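Local coordinates for putative cell adhesion protein (Bacteroides fragilis, PDB 4H40) that is a putative cell adhesion protein of the fimbrillin-like family, probably serving as a building block of pili on the bacterial surface, at residues B[108-120]-B[143-157]. Residues are numbered along the deposited sequence; the frame is centred on the assembly and turned at random.
Sequences LYMKAGTYYFRIL and TDDRYTQTAMTAVTI
Tyr115 and Val155 pair at the middle of an antiparallel beta ladder of this fimbrillin-like fold: strand 153-157 lies along strand 113-120, whose other edge is bonded to strand 56-62. Both amides of the pair are satisfied: Tyr115 N donates to Val155 O (2.9 Å) and Val155 N to Tyr115 O (2.8 Å). One hydrogen-bonded pair further on, Ile157 N gives Gly113 O a nearly straight bond (174°), and Gly113 N returns one to Ile157 O. Glycine suits the turn from strand 108-110, since its phi of 148° would press a CB against the preceding carbonyl. The hydroxyl of Tyr115 donates to Lys111 O from above the carbonyl plane, probably helping to fix the ring, whose CD2 meets Ile157 CD1 at 3.6 Å. That methyl, ending a long apolar side chain suited to burial, also touches Met110 CB. On the other face, Thr114 OG1 and Thr156 OG1 share a hydrogen bond.

Beyond Phe117 the strands part, and Thr143 takes over: its OG1 accepts from Ile119 N at 2.8 Å. Thr143 N donates to Ile119 O, while a water joins Thr143 OG1 to Phe117 O. The methyl CG2 of Thr143 sits over one face of the Arg118 guanidinium, 3.8 Å from CZ.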
ATOM      1  N   LEU B 108      32.764 -22.726 -30.777  1.00 91.60           N
ATOM      2  CA  LEU B 108      32.384 -23.972 -30.120  1.00 90.37           C
ATOM      3  C   LEU B 108      32.197 -25.057 -31.170  1.00 96.00           C
ATOM      4  O   LEU B 108      31.321 -24.941 -32.032  1.00 95.84           O
ATOM      5  CB  LEU B 108      31.102 -23.812 -29.254  1.00 86.34           C
ATOM      6  CG  LEU B 108      30.297 -25.085 -28.870  1.00 89.35           C
ATOM      7  CD1 LEU B 108      30.990 -25.903 -27.790  1.00 90.04           C
ATOM      8  CD2 LEU B 108      28.961 -24.714 -28.378  1.00 87.43           C
ATOM      9  N   TYR B 109      33.043 -26.091 -31.106  1.00 93.50           N
ATOM     10  CA  TYR B 109      32.953 -27.265 -31.957  1.00 95.05           C
ATOM     11  C   TYR B 109      32.489 -28.427 -31.086  1.00 97.76           C
ATOM     12  O   TYR B 109      33.014 -28.635 -29.983  1.00 96.21           O
ATOM     13  CB  TYR B 109      34.285 -27.583 -32.655  1.00 99.86           C
ATOM     14  CG  TYR B 109      34.717 -26.560 -33.682  1.00101.76           C
ATOM     15  CD1 TYR B 109      35.520 -25.478 -33.324  1.00103.88           C
ATOM     16  CD2 TYR B 109      34.385 -26.706 -35.022  1.00103.43           C
ATOM     17  CE1 TYR B 109      35.964 -24.558 -34.274  1.00105.85           C
ATOM     18  CE2 TYR B 109      34.817 -25.788 -35.980  1.00105.75           C
ATOM     19  CZ  TYR B 109      35.597 -24.705 -35.600  1.00112.13           C
ATOM     20  OH  TYR B 109      36.045 -23.796 -36.534  1.00113.48           O
HETATM   21  N   MSE B 110      31.470 -29.153 -31.567  1.00 94.77           N
HETATM   22  CA  MSE B 110      30.877 -30.297 -30.864  1.00 94.08           C
HETATM   23  C   MSE B 110      30.844 -31.558 -31.731  1.00102.50           C
HETATM   24  O   MSE B 110      30.736 -31.452 -32.960  1.00103.74           O
HETATM   25  CB  MSE B 110      29.447 -29.960 -30.408  1.00 91.92           C
HETATM   26  CG  MSE B 110      29.403 -28.928 -29.309  1.00 95.41           C
HETATM   27 SE   MSE B 110      27.765 -28.975 -28.304  0.75 98.70          SE
HETATM   28  CE  MSE B 110      26.847 -27.620 -29.172  1.00 92.98           C
ATOM     29  N   LYS B 111      30.909 -32.757 -31.095  1.00100.70           N
ATOM     30  CA  LYS B 111      30.755 -33.990 -31.872  1.00103.17           C
ATOM     31  C   LYS B 111      29.265 -34.208 -32.152  1.00104.41           C
ATOM     32  O   LYS B 111      28.420 -33.584 -31.500  1.00101.36           O
ATOM     33  CB  LYS B 111      31.410 -35.274 -31.274  1.00108.34           C
ATOM     34  CG  LYS B 111      31.659 -35.459 -29.772  1.00116.74           C
ATOM     35  CD  LYS B 111      32.622 -36.627 -29.582  1.00126.76           C
ATOM     36  CE  LYS B 111      33.327 -36.624 -28.258  1.00133.37           C
ATOM     37  NZ  LYS B 111      34.476 -37.559 -28.288  1.00144.30           N
ATOM     38  N   ALA B 112      28.953 -35.087 -33.123  1.00102.29           N
ATOM     39  CA  ALA B 112      27.592 -35.459 -33.493  1.00100.46           C
ATOM     40  C   ALA B 112      26.896 -36.190 -32.334  1.00101.09           C
ATOM     41  O   ALA B 112      27.533 -36.915 -31.568  1.00100.03           O
ATOM     42  CB  ALA B 112      27.615 -36.333 -34.736  1.00104.92           C
ATOM     43  N   GLY B 113      25.608 -35.923 -32.181  1.00 97.00           N
ATOM     44  CA  GLY B 113      24.791 -36.515 -31.128  1.00 96.04           C
ATOM     45  C   GLY B 113      23.679 -35.616 -30.640  1.00 96.07           C
ATOM     46  O   GLY B 113      23.532 -34.484 -31.106  1.00 93.76           O
ATOM     47  N   THR B 114      22.877 -36.133 -29.706  1.00 92.71           N
ATOM     48  CA  THR B 114      21.768 -35.386 -29.123  1.00 89.51           C
ATOM     49  C   THR B 114      22.223 -34.868 -27.780  1.00 91.32           C
ATOM     50  O   THR B 114      22.737 -35.624 -26.949  1.00 91.30           O
ATOM     51  CB  THR B 114      20.481 -36.224 -29.057  1.00100.50           C
ATOM     52  OG1 THR B 114      20.224 -36.788 -30.349  1.00104.50           O
ATOM     53  CG2 THR B 114      19.268 -35.406 -28.607  1.00 95.10           C
ATOM     54  N   TYR B 115      22.036 -33.560 -27.590  1.00 86.45           N
ATOM     55  CA  TYR B 115      22.428 -32.799 -26.410  1.00 84.52           C
ATOM     56  C   TYR B 115      21.301 -31.905 -25.890  1.00 84.74           C
ATOM     57  O   TYR B 115      20.519 -31.370 -26.673  1.00 83.78           O
ATOM     58  CB  TYR B 115      23.637 -31.893 -26.745  1.00 86.03           C
ATOM     59  CG  TYR B 115      24.833 -32.615 -27.315  1.00 92.50           C
ATOM     60  CD1 TYR B 115      25.817 -33.141 -26.481  1.00 96.27           C
ATOM     61  CD2 TYR B 115      24.997 -32.755 -28.690  1.00 95.95           C
ATOM     62  CE1 TYR B 115      26.924 -33.812 -27.005  1.00101.07           C
ATOM     63  CE2 TYR B 115      26.096 -33.427 -29.225  1.00100.75           C
ATOM     64  CZ  TYR B 115      27.064 -33.947 -28.380  1.00111.82           C
ATOM     65  OH  TYR B 115      28.155 -34.598 -28.909  1.00118.81           O
ATOM     66  N   TYR B 116      21.260 -31.705 -24.570  1.00 78.80           N
ATOM     67  CA  TYR B 116      20.350 -30.771 -23.914  1.00 75.27           C
ATOM     68  C   TYR B 116      21.126 -29.511 -23.676  1.00 79.84           C
ATOM     69  O   TYR B 116      22.330 -29.590 -23.444  1.00 80.46           O
ATOM     70  CB  TYR B 116      19.825 -31.335 -22.587  1.00 75.14           C
ATOM     71  CG  TYR B 116      18.757 -32.391 -22.751  1.00 77.04           C
ATOM     72  CD1 TYR B 116      17.430 -32.037 -22.987  1.00 78.16           C
ATOM     73  CD2 TYR B 116      19.059 -33.743 -22.621  1.00 79.16           C
ATOM     74  CE1 TYR B 116      16.436 -33.003 -23.121  1.00 80.13           C
ATOM     75  CE2 TYR B 116      18.072 -34.719 -22.741  1.00 81.17           C
ATOM     76  CZ  TYR B 116      16.761 -34.345 -22.995  1.00 89.62           C
ATOM     77  OH  TYR B 116      15.777 -35.296 -23.119  1.00 94.35           O
ATOM     78  N   PHE B 117      20.487 -28.350 -23.745  1.00 76.60           N
ATOM     79  CA  PHE B 117      21.234 -27.132 -23.481  1.00 75.68           C
ATOM     80  C   PHE B 117      20.390 -26.127 -22.711  1.00 74.42           C
ATOM     81  O   PHE B 117      19.175 -26.023 -22.899  1.00 72.41           O
ATOM     82  CB  PHE B 117      21.863 -26.512 -24.762  1.00 79.18           C
ATOM     83  CG  PHE B 117      20.904 -26.038 -25.829  1.00 81.66           C
ATOM     84  CD1 PHE B 117      20.429 -26.912 -26.796  1.00 87.79           C
ATOM     85  CD2 PHE B 117      20.489 -24.708 -25.877  1.00 83.41           C
ATOM     86  CE1 PHE B 117      19.511 -26.478 -27.768  1.00 89.36           C
ATOM     87  CE2 PHE B 117      19.577 -24.271 -26.856  1.00 86.87           C
ATOM     88  CZ  PHE B 117      19.099 -25.159 -27.799  1.00 87.05           C
ATOM     89  N   ARG B 118      21.060 -25.423 -21.798  1.00 69.81           N
ATOM     90  CA  ARG B 118      20.488 -24.370 -20.965  1.00 66.56           C
ATOM     91  C   ARG B 118      21.280 -23.093 -21.185  1.00 69.93           C
ATOM     92  O   ARG B 118      22.434 -23.143 -21.634  1.00 70.28           O
ATOM     93  CB  ARG B 118      20.471 -24.760 -19.476  1.00 63.03           C
ATOM     94  CG  ARG B 118      19.714 -26.035 -19.189  1.00 61.42           C
ATOM     95  CD  ARG B 118      19.221 -26.078 -17.769  1.00 60.79           C
ATOM     96  NE  ARG B 118      17.898 -26.687 -17.743  1.00 63.58           N
ATOM     97  CZ  ARG B 118      16.834 -26.169 -17.148  1.00 74.57           C
ATOM     98  NH1 ARG B 118      16.931 -25.046 -16.455  1.00 57.86           N
ATOM     99  NH2 ARG B 118      15.671 -26.783 -17.216  1.00 68.75           N
ATOM    100  N   ILE B 119      20.643 -21.947 -20.912  1.00 65.36           N
ATOM    101  CA  ILE B 119      21.242 -20.621 -21.078  1.00 63.98           C
ATOM    102  C   ILE B 119      21.152 -19.871 -19.781  1.00 65.14           C
ATOM    103  O   ILE B 119      20.169 -20.006 -19.050  1.00 64.55           O
ATOM    104  CB  ILE B 119      20.585 -19.773 -22.230  1.00 66.39           C
ATOM    105  CG1 ILE B 119      20.072 -20.591 -23.442  1.00 67.73           C
ATOM    106  CG2 ILE B 119      21.434 -18.548 -22.627  1.00 66.87           C
ATOM    107  CD1 ILE B 119      21.098 -21.242 -24.262  1.00 78.95           C
ATOM    108  N   LEU B 120      22.165 -19.040 -19.537  1.00 60.32           N
ATOM    109  CA  LEU B 120      22.296 -18.113 -18.414  1.00 57.24           C
ATOM    110  C   LEU B 120      22.785 -16.788 -18.951  1.00 59.13           C
ATOM    111  O   LEU B 120      23.623 -16.770 -19.862  1.00 59.49           O
ATOM    112  CB  LEU B 120      23.283 -18.636 -17.359  1.00 57.30           C
ATOM    113  CG  LEU B 120      22.949 -19.932 -16.674  1.00 61.65           C
ATOM    114  CD1 LEU B 120      24.191 -20.620 -16.258  1.00 64.11           C
ATOM    115  CD2 LEU B 120      22.052 -19.723 -15.471  1.00 60.41           C
ATOM    116  N   THR B 143      17.103 -20.183 -18.725  1.00 50.44           N
ATOM    117  CA  THR B 143      16.177 -21.219 -19.158  1.00 51.17           C
ATOM    118  C   THR B 143      15.204 -21.452 -17.994  1.00 56.30           C
ATOM    119  O   THR B 143      15.635 -21.541 -16.841  1.00 55.31           O
ATOM    120  CB  THR B 143      17.000 -22.483 -19.500  1.00 56.71           C
ATOM    121  OG1 THR B 143      17.919 -22.191 -20.558  1.00 56.82           O
ATOM    122  CG2 THR B 143      16.137 -23.659 -19.874  1.00 55.21           C
ATOM    123  N   ASP B 144      13.907 -21.513 -18.274  1.00 54.98           N
ATOM    124  CA  ASP B 144      12.913 -21.738 -17.233  1.00 54.88           C
ATOM    125  C   ASP B 144      11.990 -22.850 -17.641  1.00 62.08           C
ATOM    126  O   ASP B 144      11.295 -22.731 -18.653  1.00 62.00           O
ATOM    127  CB  ASP B 144      12.124 -20.463 -16.945  1.00 54.59           C
ATOM    128  CG  ASP B 144      11.718 -20.306 -15.503  1.00 59.99           C
ATOM    129  OD1 ASP B 144      11.002 -21.184 -14.993  1.00 60.71           O
ATOM    130  OD2 ASP B 144      12.095 -19.290 -14.893  1.00 66.39           O
ATOM    131  N   ASP B 145      11.966 -23.934 -16.852  1.00 60.88           N
ATOM    132  CA  ASP B 145      11.128 -25.088 -17.158  1.00 62.21           C
ATOM    133  C   ASP B 145       9.671 -24.868 -16.727  1.00 66.48           C
ATOM    134  O   ASP B 145       8.808 -25.694 -17.043  1.00 69.43           O
ATOM    135  CB  ASP B 145      11.717 -26.346 -16.520  1.00 65.12           C
ATOM    136  CG  ASP B 145      12.879 -26.982 -17.281  1.00 67.57           C
ATOM    137  OD1 ASP B 145      13.175 -26.531 -18.416  1.00 63.12           O
ATOM    138  OD2 ASP B 145      13.484 -27.952 -16.744  1.00 75.72           O
ATOM    139  N   ARG B 146       9.384 -23.733 -16.069  1.00 59.75           N
ATOM    140  CA  ARG B 146       8.030 -23.408 -15.622  1.00 59.01           C
ATOM    141  C   ARG B 146       7.129 -23.056 -16.805  1.00 63.22           C
ATOM    142  O   ARG B 146       5.919 -23.232 -16.701  1.00 65.34           O
ATOM    143  CB  ARG B 146       8.035 -22.266 -14.586  1.00 52.64           C
ATOM    144  CG  ARG B 146       8.493 -22.714 -13.202  1.00 44.31           C
ATOM    145  CD  ARG B 146       8.730 -21.547 -12.247  1.00 53.14           C
ATOM    146  NE  ARG B 146       9.986 -20.840 -12.525  1.00 56.36           N
ATOM    147  CZ  ARG B 146      10.603 -20.014 -11.684  1.00 62.52           C
ATOM    148  NH1 ARG B 146      10.104 -19.789 -10.475  1.00 47.22           N
ATOM    149  NH2 ARG B 146      11.727 -19.415 -12.043  1.00 43.81           N
ATOM    150  N   TYR B 147       7.701 -22.568 -17.918  1.00 57.21           N
ATOM    151  CA  TYR B 147       6.925 -22.177 -19.106  1.00 56.61           C
ATOM    152  C   TYR B 147       7.445 -22.892 -20.316  1.00 61.69           C
ATOM    153  O   TYR B 147       8.647 -23.133 -20.408  1.00 62.17           O
ATOM    154  CB  TYR B 147       6.940 -20.654 -19.332  1.00 55.60           C
ATOM    155  CG  TYR B 147       6.867 -19.862 -18.046  1.00 56.10           C
ATOM    156  CD1 TYR B 147       5.665 -19.716 -17.361  1.00 57.67           C
ATOM    157  CD2 TYR B 147       8.018 -19.336 -17.463  1.00 55.86           C
ATOM    158  CE1 TYR B 147       5.603 -19.045 -16.141  1.00 57.29           C
ATOM    159  CE2 TYR B 147       7.969 -18.668 -16.240  1.00 56.00           C
ATOM    160  CZ  TYR B 147       6.758 -18.524 -15.583  1.00 66.16           C
ATOM    161  OH  TYR B 147       6.702 -17.856 -14.381  1.00 71.08           O
ATOM    162  N   THR B 148       6.552 -23.251 -21.241  1.00 58.84           N
ATOM    163  CA  THR B 148       6.906 -24.023 -22.435  1.00 60.02           C
ATOM    164  C   THR B 148       7.814 -23.232 -23.377  1.00 62.29           C
ATOM    165  O   THR B 148       8.748 -23.801 -23.964  1.00 63.36           O
ATOM    166  CB  THR B 148       5.643 -24.520 -23.169  1.00 72.80           C
ATOM    167  OG1 THR B 148       4.853 -23.407 -23.592  1.00 75.99           O
ATOM    168  CG2 THR B 148       4.792 -25.439 -22.312  1.00 73.75           C
ATOM    169  N   GLN B 149       7.555 -21.921 -23.496  1.00 55.95           N
ATOM    170  CA  GLN B 149       8.270 -21.012 -24.392  1.00 54.29           C
ATOM    171  C   GLN B 149       9.777 -20.919 -24.065  1.00 56.16           C
ATOM    172  O   GLN B 149      10.603 -20.812 -24.987  1.00 55.93           O
ATOM    173  CB  GLN B 149       7.621 -19.612 -24.336  1.00 54.05           C
ATOM    174  CG  GLN B 149       6.218 -19.527 -24.959  1.00 50.39           C
ATOM    175  CD  GLN B 149       5.065 -19.860 -24.023  1.00 69.22           C
ATOM    176  OE1 GLN B 149       5.221 -20.096 -22.811  1.00 64.71           O
ATOM    177  NE2 GLN B 149       3.859 -19.843 -24.568  1.00 56.28           N
ATOM    178  N   THR B 150      10.110 -20.992 -22.754  1.00 51.20           N
ATOM    179  CA  THR B 150      11.440 -20.827 -22.170  1.00 50.74           C
ATOM    180  C   THR B 150      12.068 -22.151 -21.680  1.00 57.15           C
ATOM    181  O   THR B 150      13.241 -22.166 -21.278  1.00 56.58           O
ATOM    182  CB  THR B 150      11.366 -19.814 -21.007  1.00 56.79           C
ATOM    183  OG1 THR B 150      10.546 -20.333 -19.958  1.00 60.39           O
ATOM    184  CG2 THR B 150      10.841 -18.478 -21.441  1.00 47.18           C
ATOM    185  N   ALA B 151      11.306 -23.258 -21.738  1.00 55.61           N
ATOM    186  CA  ALA B 151      11.752 -24.595 -21.320  1.00 55.28           C
ATOM    187  C   ALA B 151      12.939 -25.060 -22.134  1.00 58.82           C
ATOM    188  O   ALA B 151      13.086 -24.677 -23.305  1.00 60.37           O
ATOM    189  CB  ALA B 151      10.614 -25.591 -21.445  1.00 57.63           C
HETATM  190  N   MSE B 152      13.790 -25.881 -21.492  1.00 53.31           N
HETATM  191  CA  MSE B 152      15.005 -26.473 -22.038  1.00 52.79           C
HETATM  192  C   MSE B 152      14.692 -27.325 -23.262  1.00 62.19           C
HETATM  193  O   MSE B 152      13.704 -28.062 -23.278  1.00 63.27           O
HETATM  194  CB  MSE B 152      15.702 -27.311 -20.956  1.00 54.50           C
HETATM  195  CG  MSE B 152      16.901 -28.095 -21.458  1.00 61.85           C
HETATM  196 SE   MSE B 152      17.753 -29.167 -20.088  0.75 69.61          SE
HETATM  197  CE  MSE B 152      16.281 -30.354 -19.657  1.00 67.52           C
ATOM    198  N   THR B 153      15.548 -27.218 -24.285  1.00 61.73           N
ATOM    199  CA  THR B 153      15.400 -27.966 -25.526  1.00 63.20           C
ATOM    200  C   THR B 153      16.609 -28.838 -25.782  1.00 69.12           C
ATOM    201  O   THR B 153      17.685 -28.649 -25.206  1.00 67.47           O
ATOM    202  CB  THR B 153      15.140 -27.022 -26.714  1.00 71.56           C
ATOM    203  OG1 THR B 153      16.063 -25.927 -26.685  1.00 77.51           O
ATOM    204  CG2 THR B 153      13.721 -26.504 -26.731  1.00 67.83           C
ATOM    205  N   ALA B 154      16.399 -29.833 -26.632  1.00 70.57           N
ATOM    206  CA  ALA B 154      17.431 -30.739 -27.094  1.00 73.06           C
ATOM    207  C   ALA B 154      17.775 -30.388 -28.534  1.00 79.88           C
ATOM    208  O   ALA B 154      16.941 -29.829 -29.265  1.00 78.39           O
ATOM    209  CB  ALA B 154      16.966 -32.179 -26.975  1.00 75.64           C
ATOM    210  N   VAL B 155      19.020 -30.667 -28.923  1.00 80.70           N
ATOM    211  CA  VAL B 155      19.533 -30.438 -30.277  1.00 82.49           C
ATOM    212  C   VAL B 155      20.234 -31.698 -30.749  1.00 89.01           C
ATOM    213  O   VAL B 155      20.941 -32.336 -29.968  1.00 88.96           O
ATOM    214  CB  VAL B 155      20.448 -29.176 -30.377  1.00 85.14           C
ATOM    215  CG1 VAL B 155      21.676 -29.262 -29.456  1.00 84.49           C
ATOM    216  CG2 VAL B 155      20.852 -28.888 -31.828  1.00 86.83           C
ATOM    217  N   THR B 156      20.016 -32.064 -32.012  1.00 88.55           N
ATOM    218  CA  THR B 156      20.697 -33.202 -32.624  1.00 91.77           C
ATOM    219  C   THR B 156      21.688 -32.635 -33.633  1.00 96.64           C
ATOM    220  O   THR B 156      21.299 -31.897 -34.535  1.00 95.18           O
ATOM    221  CB  THR B 156      19.703 -34.198 -33.227  1.00102.52           C
ATOM    222  OG1 THR B 156      18.807 -34.627 -32.204  1.00106.41           O
ATOM    223  CG2 THR B 156      20.397 -35.411 -33.834  1.00102.02           C
ATOM    224  N   ILE B 157      22.969 -32.949 -33.448  1.00 96.07           N
ATOM    225  CA  ILE B 157      24.039 -32.496 -34.331  1.00 98.54           C
ATOM    226  C   ILE B 157      24.361 -33.640 -35.302  1.00109.91           C
ATOM    227  O   ILE B 157      24.578 -34.777 -34.875  1.00112.06           O
ATOM    228  CB  ILE B 157      25.267 -31.994 -33.521  1.00100.86           C
ATOM    229  CG1 ILE B 157      24.837 -30.873 -32.546  1.00 97.74           C
ATOM    230  CG2 ILE B 157      26.375 -31.499 -34.457  1.00103.72           C
ATOM    231  CD1 ILE B 157      25.813 -30.527 -31.460  1.00107.02           C
TER
HETATM  232  O   HOH W   1      17.303 -23.475 -23.237  1.00 68.76           O